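Long-range contacts in extracellular solute-binding protein, family 7 (Colwellia psychrerythraea, PDB 4PET), which binds pyruvate together with a calcium ion and probably hands it to a TRAP transporter for uptake from the periplasm: residues A[27-32]-A[250-255]; A[102-107]-A[323-328]; A[157-162]-A[203-208]. All blocks are in the same frame, centred on the assembly; numbering follows the deposited sequence.

In the fold
The three contacts are spread over the molecule and none touches another. Interaction 1, at one end, is away from the ligand site and lies about 46 Å, centre to centre, from interaction 3 across the middle of the chain. Interaction 2 sits about 31 Å from each of the others between centres, its nearest atoms about 18 Å from both. The pyruvate and calcium site falls closer to interactions 2 and 3: the side chain of F107 is about 8 Å from that of the pyruvate-binding Y96, while W157 has its side chain about 10 Å from both calcium and pyruvate. Interactions 1 and 2 interlock along the sequence, each having one segment between the other's two.

Interaction 1: A[27-32]-A[250-255]; sequences KKYRWK and YNSLPK
S252 OG is gripped twice: it donates to A249 O one helical turn back, and it accepts from a water at 2.8 Å. The same water takes the indole N-H of W31, with NE1 3.0 Å from the water oxygen and the water in the plane of the indole, so serine and tryptophan are bridged without touching. Next to this bridge L253 works as a fork. Its CD2 sits over one face of the Y29 ring, 3.9 Å from the centroid and only 17° off the normal, a CH-pi contact displaced toward the rim. The other prong, CD1, meets W31 CH2 at 3.6 Å. With CG of Y29 anti to the carbonyl carbon (chi1 -58°), the ring is sent off toward L253 and P254, and P254 CD comes within 3.5 Å of Y29 CE1. A second water lies in the ring plane 3.2 Å from Y29 OH, although its very short approach to S252 O makes that link doubtful. L257 touches Y29 and L261 touches W31, both from helix 255-290. Backbone bonds tie Y29 and W31 to the outermost strand 63-68, which strand 29-35 adjoins in a mixed five-stranded sheet. The strand order 2-1-3-5-4, with short helix 247-252 directly following strand 240-246, is that of an alpha/beta lobe of a type II periplasmic binding protein.

Interaction 2: A[102-107]-A[323-328]; sequences NFNTMF and PMTAEI
T325 OG1 donates to N104 OD1 over 2.6 Å, arriving in the carbonyl plane on a lone pair with a C=O...donor angle of 117°. Both side chains are buried. D322, just ahead of helix 323-353, joins them: its OD2 also lies within hydrogen-bonding distance of T325 OG1, so that it and N104 OD1 must compete for, or share, the single hydroxyl proton, while N104 ND2 donates to the same OD2. Through this amide N-H, whose polarity the carboxylate charge would probably enhance, N104 is probably held from turning, and the placing of its oxygen on the threonine is consistent with that. With T325 chi1 at -52°, OG1 lies beside the backbone N and faces the asparagine, while CG2 lies anti to that N and packs against F107 CE2 at 4.0 Å. The tight part continues one helical turn on, where I328 splits its branches: CD1 lies 3.9 Å from N104 CB, and CG2 is equally far from F107 CB. K135 and V136 of helix 129-137 touch M324 and I328, and L329 and L332 pack on F107.

What presents N104 is an Asx turn. N102 OD1 accepts from N104 N at 2.8 Å, and N102 O takes both the backbone N and OG1 of T105. This part of the loop between strand 90-93 and helix 117-126 has helical backbone angles without the regular helical bonding, and the opening turns of helix 323-353 rest on it.

Toward solvent the fit is looser, for F103 and M324 are both partly exposed and give little surface to the contact. F103 makes a single close edge contact, CE1 standing 3.2 Å from T325 OG1. M324, a selenomethionine, offers CG to N104 ND2 at 3.8 Å; its chain then bends at chi2 and chi3 and carries the selenium away from the loop.

Interaction 3: A[157-162]-A[203-208]; sequences WFKKEI and ERNTID
A Schellman motif ends helix 198-204 at N205, and K159, the first residue beyond strand 156-158, lays its aliphatic chain against that helix end. The two side chains cross at about a right angle, with K159 CE 3.4 Å from N205 OD1. Nearer its root the lysine runs past the backbone of D208: CG is 3.7 Å from D208 O. The chain is extended until its last torsion, where chi4 of -68° swings NZ off the line, putting it farther from N205 OD1 than CE is; the ammonium instead makes a weak hydrogen bond to I226 O. What meets the asparagine is therefore mainly methylene, and L202 of the same helix touches the lysine as well. With K159 cut back to an alanine, N205 OD1 and D208 O would probably lose the methylenes packed on them, and I226 O its weak partner.

The polar connection between the segments runs through water. One molecule donates to D208 O at 2.7 Å and accepts from K160 N at 3.2 Å, bridging the two backbones where the strands have parted. The carboxylate of D208 is engaged elsewhere, OD2 forming a salt bridge with K172. K160 NZ stays 6.3 Å from D208 OD1, near enough for a modest attraction at most.

Just before this water bridge, W157 is backbone-bonded to L210 and F158 to Y229. Strand 156-158 thus lies between strands 209-210 and 229-231, antiparallel to both, in a six-stranded mixed sheet. Strand 209-210 leads straight into the calcium ligands E211 and W212, and helix 198-204 is the connection of a beta-alpha-beta crossover from strand 189-191.

Interaction 1: A[27-32]-A[250-255]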
loop_
_atom_site.group_PDB
_atom_site.type_symbol
_atom_site.label_atom_id
_atom_site.label_comp_id
_atom_site.label_asym_id
_atom_site.label_seq_id
_atom_site.Cartn_x
_atom_site.Cartn_y
_atom_site.Cartn_z
ATOM N N LYS A 27 0.780 -2.354 36.974
ATOM C CA LYS A 27 -0.397 -3.087 36.519
ATOM C C LYS A 27 -0.245 -3.653 35.104
ATOM O O LYS A 27 0.282 -2.987 34.220
ATOM C CB LYS A 27 -1.591 -2.130 36.593
ATOM C CG LYS A 27 -2.983 -2.735 36.448
ATOM C CD LYS A 27 -4.018 -1.609 36.328
ATOM C CE LYS A 27 -3.861 -0.549 37.438
ATOM N NZ LYS A 27 -4.720 0.673 37.285
ATOM N N LYS A 28 -0.694 -4.895 34.915
ATOM C CA LYS A 28 -0.714 -5.539 33.596
ATOM C C LYS A 28 -2.160 -5.701 33.150
ATOM O O LYS A 28 -3.045 -5.855 33.971
ATOM C CB LYS A 28 -0.017 -6.898 33.634
ATOM C CG LYS A 28 1.422 -6.801 34.139
ATOM C CD LYS A 28 2.130 -8.156 34.131
ATOM C CE LYS A 28 3.600 -8.026 34.486
ATOM N NZ LYS A 28 3.794 -7.351 35.797
ATOM N N TYR A 29 -2.375 -5.616 31.851
ATOM C CA TYR A 29 -3.689 -5.752 31.232
ATOM C C TYR A 29 -3.743 -7.045 30.416
ATOM O O TYR A 29 -2.810 -7.378 29.687
ATOM C CB TYR A 29 -3.961 -4.527 30.340
ATOM C CG TYR A 29 -3.897 -3.232 31.140
ATOM C CD1 TYR A 29 -2.689 -2.622 31.423
ATOM C CD2 TYR A 29 -5.054 -2.652 31.650
ATOM C CE1 TYR A 29 -2.629 -1.460 32.196
ATOM C CE2 TYR A 29 -5.013 -1.490 32.399
ATOM C CZ TYR A 29 -3.802 -0.902 32.669
ATOM O OH TYR A 29 -3.776 0.232 33.411
ATOM N N ARG A 30 -4.837 -7.775 30.581
ATOM C CA ARG A 30 -5.094 -9.008 29.855
ATOM C C ARG A 30 -6.427 -8.849 29.141
ATOM O O ARG A 30 -7.485 -8.814 29.764
ATOM C CB ARG A 30 -5.099 -10.173 30.839
ATOM C CG ARG A 30 -3.736 -10.388 31.441
ATOM C CD ARG A 30 -3.829 -11.264 32.632
ATOM N NE ARG A 30 -4.603 -10.621 33.672
ATOM C CZ ARG A 30 -4.101 -9.899 34.657
ATOM N NH1 ARG A 30 -2.788 -9.703 34.765
ATOM N NH2 ARG A 30 -4.923 -9.378 35.548
ATOM N N TRP A 31 -6.351 -8.703 27.826
ATOM C CA TRP A 31 -7.500 -8.447 26.988
ATOM C C TRP A 31 -7.835 -9.679 26.150
ATOM O O TRP A 31 -7.019 -10.580 26.024
ATOM C CB TRP A 31 -7.157 -7.322 26.023
ATOM C CG TRP A 31 -7.346 -5.945 26.616
ATOM C CD1 TRP A 31 -7.468 -5.621 27.937
ATOM C CD2 TRP A 31 -7.458 -4.730 25.888
ATOM N NE1 TRP A 31 -7.630 -4.250 28.074
ATOM C CE2 TRP A 31 -7.632 -3.687 26.827
ATOM C CE3 TRP A 31 -7.419 -4.407 24.534
ATOM C CZ2 TRP A 31 -7.804 -2.376 26.442
ATOM C CZ3 TRP A 31 -7.581 -3.081 24.166
ATOM C CH2 TRP A 31 -7.758 -2.095 25.110
ATOM N N LYS A 32 -9.031 -9.689 25.573
ATOM C CA LYS A 32 -9.401 -10.671 24.564
ATOM C C LYS A 32 -9.956 -10.022 23.308
ATOM O O LYS A 32 -10.618 -8.967 23.341
ATOM C CB LYS A 32 -10.371 -11.728 25.100
ATOM C CG LYS A 32 -11.417 -11.253 26.022
ATOM C CD LYS A 32 -11.894 -12.422 26.890
ATOM C CE LYS A 32 -13.327 -12.248 27.349
ATOM N NZ LYS A 32 -13.958 -13.560 27.704
ATOM N N TYR A 250 -10.208 0.888 26.061
ATOM C CA TYR A 250 -9.070 1.671 25.608
ATOM C C TYR A 250 -8.730 2.780 26.642
ATOM O O TYR A 250 -7.577 2.955 27.006
ATOM C CB TYR A 250 -9.371 2.248 24.237
ATOM C CG TYR A 250 -8.326 3.175 23.651
ATOM C CD1 TYR A 250 -7.294 2.689 22.848
ATOM C CD2 TYR A 250 -8.383 4.544 23.882
ATOM C CE1 TYR A 250 -6.348 3.570 22.289
ATOM C CE2 TYR A 250 -7.444 5.422 23.333
ATOM C CZ TYR A 250 -6.432 4.921 22.533
ATOM O OH TYR A 250 -5.511 5.779 21.982
ATOM N N ASN A 251 -9.742 3.483 27.136
ATOM C CA ASN A 251 -9.523 4.560 28.095
ATOM C C ASN A 251 -8.850 4.063 29.368
ATOM O O ASN A 251 -8.171 4.810 30.040
ATOM C CB ASN A 251 -10.841 5.189 28.514
ATOM C CG ASN A 251 -11.575 5.877 27.388
ATOM O OD1 ASN A 251 -10.999 6.301 26.375
ATOM N ND2 ASN A 251 -12.879 6.018 27.584
ATOM N N SER A 252 -9.044 2.795 29.710
ATOM C CA SER A 252 -8.489 2.278 30.954
ATOM C C SER A 252 -6.973 2.057 30.828
ATOM O O SER A 252 -6.286 1.877 31.832
ATOM C CB SER A 252 -9.185 0.982 31.374
ATOM O OG SER A 252 -8.804 -0.109 30.533
ATOM N N LEU A 253 -6.464 2.027 29.596
ATOM C CA LEU A 253 -5.036 1.825 29.370
ATOM C C LEU A 253 -4.219 3.069 29.683
ATOM O O LEU A 253 -4.684 4.171 29.447
ATOM C CB LEU A 253 -4.789 1.497 27.910
ATOM C CG LEU A 253 -5.265 0.143 27.412
ATOM C CD1 LEU A 253 -4.953 0.006 25.927
ATOM C CD2 LEU A 253 -4.580 -0.923 28.231
ATOM N N PRO A 254 -2.978 2.893 30.183
ATOM C CA PRO A 254 -2.081 4.053 30.210
ATOM C C PRO A 254 -1.791 4.526 28.784
ATOM O O PRO A 254 -1.961 3.736 27.843
ATOM C CB PRO A 254 -0.812 3.536 30.914
ATOM C CG PRO A 254 -0.931 2.067 30.937
ATOM C CD PRO A 254 -2.364 1.684 30.749
ATOM N N LYS A 255 -1.390 5.790 28.640
ATOM C CA LYS A 255 -1.184 6.411 27.343
ATOM C C LYS A 255 -0.118 5.691 26.478
ATOM O O LYS A 255 -0.256 5.616 25.259
ATOM C CB LYS A 255 -0.812 7.887 27.525
ATOM C CG LYS A 255 -2.005 8.733 27.995
ATOM C CD LYS A 255 -1.691 10.235 28.166
ATOM C CE LYS A 255 -1.580 11.008 26.836
ATOM N NZ LYS A 255 -2.830 10.957 26.004
HETATM O O HOH W 1 -6.544 1.582 34.230
HETATM O O HOH W 2 -8.655 -2.858 30.519
#

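Interaction 2: A[102-107]-A[323-328]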
loop_
_atom_site.group_PDB
_atom_site.type_symbol
_atom_site.label_atom_id
_atom_site.label_comp_id
_atom_site.label_asym_id
_atom_site.label_seq_id
_atom_site.Cartn_x
_atom_site.Cartn_y
_atom_site.Cartn_z
ATOM N N ASN A 102 -26.579 -0.286 10.867
ATOM C CA ASN A 102 -26.350 1.096 10.465
ATOM C C ASN A 102 -25.737 1.050 9.081
ATOM O O ASN A 102 -24.598 0.595 8.916
ATOM C CB ASN A 102 -25.408 1.792 11.446
ATOM C CG ASN A 102 -25.147 3.254 11.072
ATOM O OD1 ASN A 102 -25.199 3.612 9.903
ATOM N ND2 ASN A 102 -24.887 4.099 12.068
ATOM N N PHE A 103 -26.500 1.447 8.069
ATOM C CA PHE A 103 -26.015 1.304 6.691
ATOM C C PHE A 103 -24.731 2.074 6.433
ATOM O O PHE A 103 -23.986 1.746 5.497
ATOM C CB PHE A 103 -27.069 1.676 5.635
ATOM C CG PHE A 103 -27.899 2.870 5.981
ATOM C CD1 PHE A 103 -27.339 4.138 6.046
ATOM C CD2 PHE A 103 -29.269 2.725 6.222
ATOM C CE1 PHE A 103 -28.125 5.248 6.362
ATOM C CE2 PHE A 103 -30.060 3.823 6.536
ATOM C CZ PHE A 103 -29.492 5.081 6.613
ATOM N N ASN A 104 -24.429 3.069 7.268
ATOM C CA ASN A 104 -23.200 3.853 7.039
ATOM C C ASN A 104 -21.923 3.068 7.321
ATOM O O ASN A 104 -20.840 3.433 6.835
ATOM C CB ASN A 104 -23.242 5.185 7.795
ATOM C CG ASN A 104 -24.230 6.150 7.169
ATOM O OD1 ASN A 104 -24.338 6.206 5.943
ATOM N ND2 ASN A 104 -24.985 6.873 7.990
ATOM N N THR A 105 -22.046 1.961 8.046
ATOM C CA THR A 105 -20.898 1.083 8.255
ATOM C C THR A 105 -20.379 0.417 6.970
ATOM O O THR A 105 -19.240 -0.034 6.940
ATOM C CB THR A 105 -21.193 -0.018 9.286
ATOM O OG1 THR A 105 -22.287 -0.843 8.842
ATOM C CG2 THR A 105 -21.490 0.605 10.648
HETATM N N MSE A 106 -21.202 0.340 5.926
HETATM C CA MSE A 106 -20.783 -0.304 4.668
HETATM C C MSE A 106 -19.600 0.374 3.966
HETATM O O MSE A 106 -18.749 -0.294 3.385
HETATM C CB MSE A 106 -21.948 -0.329 3.671
HETATM C CG MSE A 106 -23.067 -1.296 4.028
HETATM SE SE MSE A 106 -24.329 -1.445 2.549
HETATM C CE MSE A 106 -25.155 0.321 2.634
ATOM N N PHE A 107 -19.559 1.698 4.023
ATOM C CA PHE A 107 -18.689 2.470 3.149
ATOM C C PHE A 107 -17.226 2.538 3.613
ATOM O O PHE A 107 -16.375 2.953 2.846
ATOM C CB PHE A 107 -19.298 3.860 2.894
ATOM C CG PHE A 107 -20.761 3.788 2.523
ATOM C CD1 PHE A 107 -21.161 3.186 1.346
ATOM C CD2 PHE A 107 -21.735 4.251 3.390
ATOM C CE1 PHE A 107 -22.478 3.081 1.017
ATOM C CE2 PHE A 107 -23.081 4.134 3.075
ATOM C CZ PHE A 107 -23.450 3.561 1.901
ATOM N N PRO A 323 -28.170 12.543 6.040
ATOM C CA PRO A 323 -27.113 13.519 5.766
ATOM C C PRO A 323 -25.720 12.979 6.061
ATOM O O PRO A 323 -24.766 13.380 5.386
ATOM C CB PRO A 323 -27.449 14.691 6.695
ATOM C CG PRO A 323 -28.875 14.457 7.144
ATOM C CD PRO A 323 -29.068 12.983 7.123
HETATM N N MSE A 324 -25.588 12.071 7.024
HETATM C CA MSE A 324 -24.283 11.467 7.288
HETATM C C MSE A 324 -23.838 10.571 6.110
HETATM O O MSE A 324 -22.632 10.513 5.775
HETATM C CB MSE A 324 -24.321 10.652 8.583
HETATM C CG MSE A 324 -22.975 10.002 8.940
HETATM SE SE MSE A 324 -21.486 11.274 8.941
HETATM C CE MSE A 324 -22.025 12.381 10.410
ATOM N N THR A 325 -24.801 9.872 5.511
ATOM C CA THR A 325 -24.560 9.076 4.300
ATOM C C THR A 325 -24.162 9.963 3.129
ATOM O O THR A 325 -23.286 9.623 2.334
ATOM C CB THR A 325 -25.810 8.301 3.886
ATOM O OG1 THR A 325 -26.311 7.564 5.012
ATOM C CG2 THR A 325 -25.496 7.336 2.697
ATOM N N ALA A 326 -24.818 11.111 3.006
ATOM C CA ALA A 326 -24.494 12.000 1.902
ATOM C C ALA A 326 -23.067 12.491 2.094
ATOM O O ALA A 326 -22.283 12.556 1.128
ATOM C CB ALA A 326 -25.505 13.159 1.804
ATOM N N GLU A 327 -22.711 12.783 3.342
ATOM C CA GLU A 327 -21.398 13.314 3.640
ATOM C C GLU A 327 -20.341 12.275 3.339
ATOM O O GLU A 327 -19.301 12.571 2.726
ATOM C CB GLU A 327 -21.265 13.768 5.104
ATOM C CG GLU A 327 -19.909 14.445 5.351
ATOM C CD GLU A 327 -19.640 14.858 6.806
ATOM O OE1 GLU A 327 -20.547 14.765 7.666
ATOM O OE2 GLU A 327 -18.490 15.267 7.089
ATOM N N ILE A 328 -20.596 11.045 3.753
ATOM C CA ILE A 328 -19.604 10.001 3.526
ATOM C C ILE A 328 -19.448 9.710 2.026
ATOM O O ILE A 328 -18.330 9.642 1.528
ATOM C CB ILE A 328 -19.949 8.703 4.250
ATOM C CG1 ILE A 328 -19.935 8.923 5.760
ATOM C CG2 ILE A 328 -18.896 7.633 3.903
ATOM C CD1 ILE A 328 -20.624 7.835 6.539
#

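Interaction 3: A[157-162]-A[203-208]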
loop_
_atom_site.group_PDB
_atom_site.type_symbol
_atom_site.label_atom_id
_atom_site.label_comp_id
_atom_site.label_asym_id
_atom_site.label_seq_id
_atom_site.Cartn_x
_atom_site.Cartn_y
_atom_site.Cartn_z
ATOM N N TRP A 157 -17.446 -17.139 -7.522
ATOM C CA TRP A 157 -17.548 -18.480 -8.005
ATOM C C TRP A 157 -19.010 -18.835 -8.344
ATOM O O TRP A 157 -19.909 -18.693 -7.524
ATOM C CB TRP A 157 -17.024 -19.394 -6.926
ATOM C CG TRP A 157 -15.604 -19.181 -6.586
ATOM C CD1 TRP A 157 -15.110 -18.371 -5.599
ATOM C CD2 TRP A 157 -14.464 -19.796 -7.211
ATOM N NE1 TRP A 157 -13.722 -18.443 -5.581
ATOM C CE2 TRP A 157 -13.310 -19.320 -6.553
ATOM C CE3 TRP A 157 -14.310 -20.723 -8.241
ATOM C CZ2 TRP A 157 -12.015 -19.728 -6.913
ATOM C CZ3 TRP A 157 -13.028 -21.122 -8.595
ATOM C CH2 TRP A 157 -11.909 -20.628 -7.935
ATOM N N PHE A 158 -19.223 -19.309 -9.554
ATOM C CA PHE A 158 -20.547 -19.465 -10.111
ATOM C C PHE A 158 -20.660 -20.857 -10.683
ATOM O O PHE A 158 -19.731 -21.345 -11.336
ATOM C CB PHE A 158 -20.775 -18.423 -11.209
ATOM C CG PHE A 158 -20.942 -17.030 -10.686
ATOM C CD1 PHE A 158 -19.864 -16.346 -10.169
ATOM C CD2 PHE A 158 -22.203 -16.428 -10.669
ATOM C CE1 PHE A 158 -20.010 -15.052 -9.655
ATOM C CE2 PHE A 158 -22.373 -15.133 -10.171
ATOM C CZ PHE A 158 -21.283 -14.446 -9.655
ATOM N N LYS A 159 -21.795 -21.491 -10.435
ATOM C CA LYS A 159 -22.075 -22.794 -11.020
ATOM C C LYS A 159 -22.444 -22.701 -12.489
ATOM O O LYS A 159 -22.211 -23.653 -13.257
ATOM C CB LYS A 159 -23.200 -23.484 -10.272
ATOM C CG LYS A 159 -22.864 -23.892 -8.857
ATOM C CD LYS A 159 -24.117 -24.401 -8.141
ATOM C CE LYS A 159 -23.842 -24.916 -6.742
ATOM N NZ LYS A 159 -23.039 -26.152 -6.784
ATOM N N LYS A 160 -23.033 -21.578 -12.880
ATOM C CA LYS A 160 -23.465 -21.370 -14.268
ATOM C C LYS A 160 -23.042 -19.984 -14.679
ATOM O O LYS A 160 -22.973 -19.081 -13.831
ATOM C CB LYS A 160 -24.995 -21.471 -14.423
ATOM C CG LYS A 160 -25.661 -22.519 -13.573
ATOM C CD LYS A 160 -25.302 -23.932 -14.022
ATOM C CE LYS A 160 -26.233 -24.981 -13.393
ATOM N NZ LYS A 160 -26.436 -24.791 -11.915
ATOM N N GLU A 161 -22.773 -19.802 -15.968
ATOM C CA GLU A 161 -22.312 -18.502 -16.439
ATOM C C GLU A 161 -23.425 -17.471 -16.427
ATOM O O GLU A 161 -24.605 -17.785 -16.652
ATOM C CB GLU A 161 -21.712 -18.592 -17.848
ATOM C CG GLU A 161 -20.427 -19.394 -17.952
ATOM C CD GLU A 161 -20.181 -19.904 -19.370
ATOM O OE1 GLU A 161 -20.869 -20.874 -19.789
ATOM O OE2 GLU A 161 -19.313 -19.327 -20.062
ATOM N N ILE A 162 -23.032 -16.232 -16.161
ATOM C CA ILE A 162 -23.928 -15.096 -16.221
ATOM C C ILE A 162 -23.859 -14.476 -17.614
ATOM O O ILE A 162 -22.894 -13.779 -17.937
ATOM C CB ILE A 162 -23.501 -14.049 -15.185
ATOM C CG1 ILE A 162 -23.621 -14.618 -13.771
ATOM C CG2 ILE A 162 -24.292 -12.758 -15.336
ATOM C CD1 ILE A 162 -25.036 -15.081 -13.404
ATOM N N GLU A 203 -22.676 -26.169 -1.852
ATOM C CA GLU A 203 -22.869 -27.587 -2.127
ATOM C C GLU A 203 -24.376 -27.938 -2.117
ATOM O O GLU A 203 -24.856 -28.766 -2.895
ATOM C CB GLU A 203 -22.119 -28.376 -1.060
ATOM C CG GLU A 203 -22.007 -29.902 -1.276
ATOM C CD GLU A 203 -21.243 -30.567 -0.127
ATOM O OE1 GLU A 203 -21.544 -30.268 1.053
ATOM O OE2 GLU A 203 -20.316 -31.355 -0.394
ATOM N N ARG A 204 -25.122 -27.309 -1.228
ATOM C CA ARG A 204 -26.533 -27.645 -1.076
ATOM C C ARG A 204 -27.479 -26.850 -1.979
ATOM O O ARG A 204 -28.693 -27.116 -2.018
ATOM C CB ARG A 204 -26.928 -27.482 0.384
ATOM C CG ARG A 204 -26.356 -28.569 1.256
ATOM C CD ARG A 204 -26.841 -28.457 2.678
ATOM N NE ARG A 204 -26.040 -29.282 3.570
ATOM C CZ ARG A 204 -26.117 -29.261 4.900
ATOM N NH1 ARG A 204 -26.969 -28.446 5.509
ATOM N NH2 ARG A 204 -25.326 -30.050 5.625
ATOM N N ASN A 205 -26.928 -25.874 -2.697
ATOM C CA ASN A 205 -27.732 -24.981 -3.519
ATOM C C ASN A 205 -28.571 -24.082 -2.653
ATOM O O ASN A 205 -29.606 -23.586 -3.079
ATOM C CB ASN A 205 -28.613 -25.751 -4.484
ATOM C CG ASN A 205 -27.796 -26.566 -5.453
ATOM O OD1 ASN A 205 -27.024 -26.006 -6.218
ATOM N ND2 ASN A 205 -27.948 -27.888 -5.419
ATOM N N THR A 206 -28.120 -23.873 -1.425
ATOM C CA THR A 206 -28.687 -22.797 -0.636
ATOM C C THR A 206 -28.253 -21.471 -1.259
ATOM O O THR A 206 -28.999 -20.489 -1.211
ATOM C CB THR A 206 -28.273 -22.886 0.825
ATOM O OG1 THR A 206 -28.910 -24.021 1.398
ATOM C CG2 THR A 206 -28.699 -21.618 1.606
ATOM N N ILE A 207 -27.048 -21.448 -1.835
ATOM C CA ILE A 207 -26.617 -20.361 -2.721
ATOM C C ILE A 207 -26.188 -20.966 -4.038
ATOM O O ILE A 207 -25.753 -22.134 -4.099
ATOM C CB ILE A 207 -25.453 -19.491 -2.142
ATOM C CG1 ILE A 207 -24.352 -20.393 -1.568
ATOM C CG2 ILE A 207 -25.961 -18.549 -1.071
ATOM C CD1 ILE A 207 -23.198 -19.625 -0.961
ATOM N N ASP A 208 -26.352 -20.186 -5.101
ATOM C CA ASP A 208 -26.003 -20.603 -6.457
ATOM C C ASP A 208 -24.636 -20.066 -6.818
ATOM O O ASP A 208 -24.016 -20.505 -7.782
ATOM C CB ASP A 208 -27.023 -20.048 -7.435
ATOM C CG ASP A 208 -28.459 -20.433 -7.063
ATOM O OD1 ASP A 208 -28.708 -21.650 -6.976
ATOM O OD2 ASP A 208 -29.313 -19.530 -6.859
HETATM O O HOH W 3 -24.606 -20.342 -10.440
#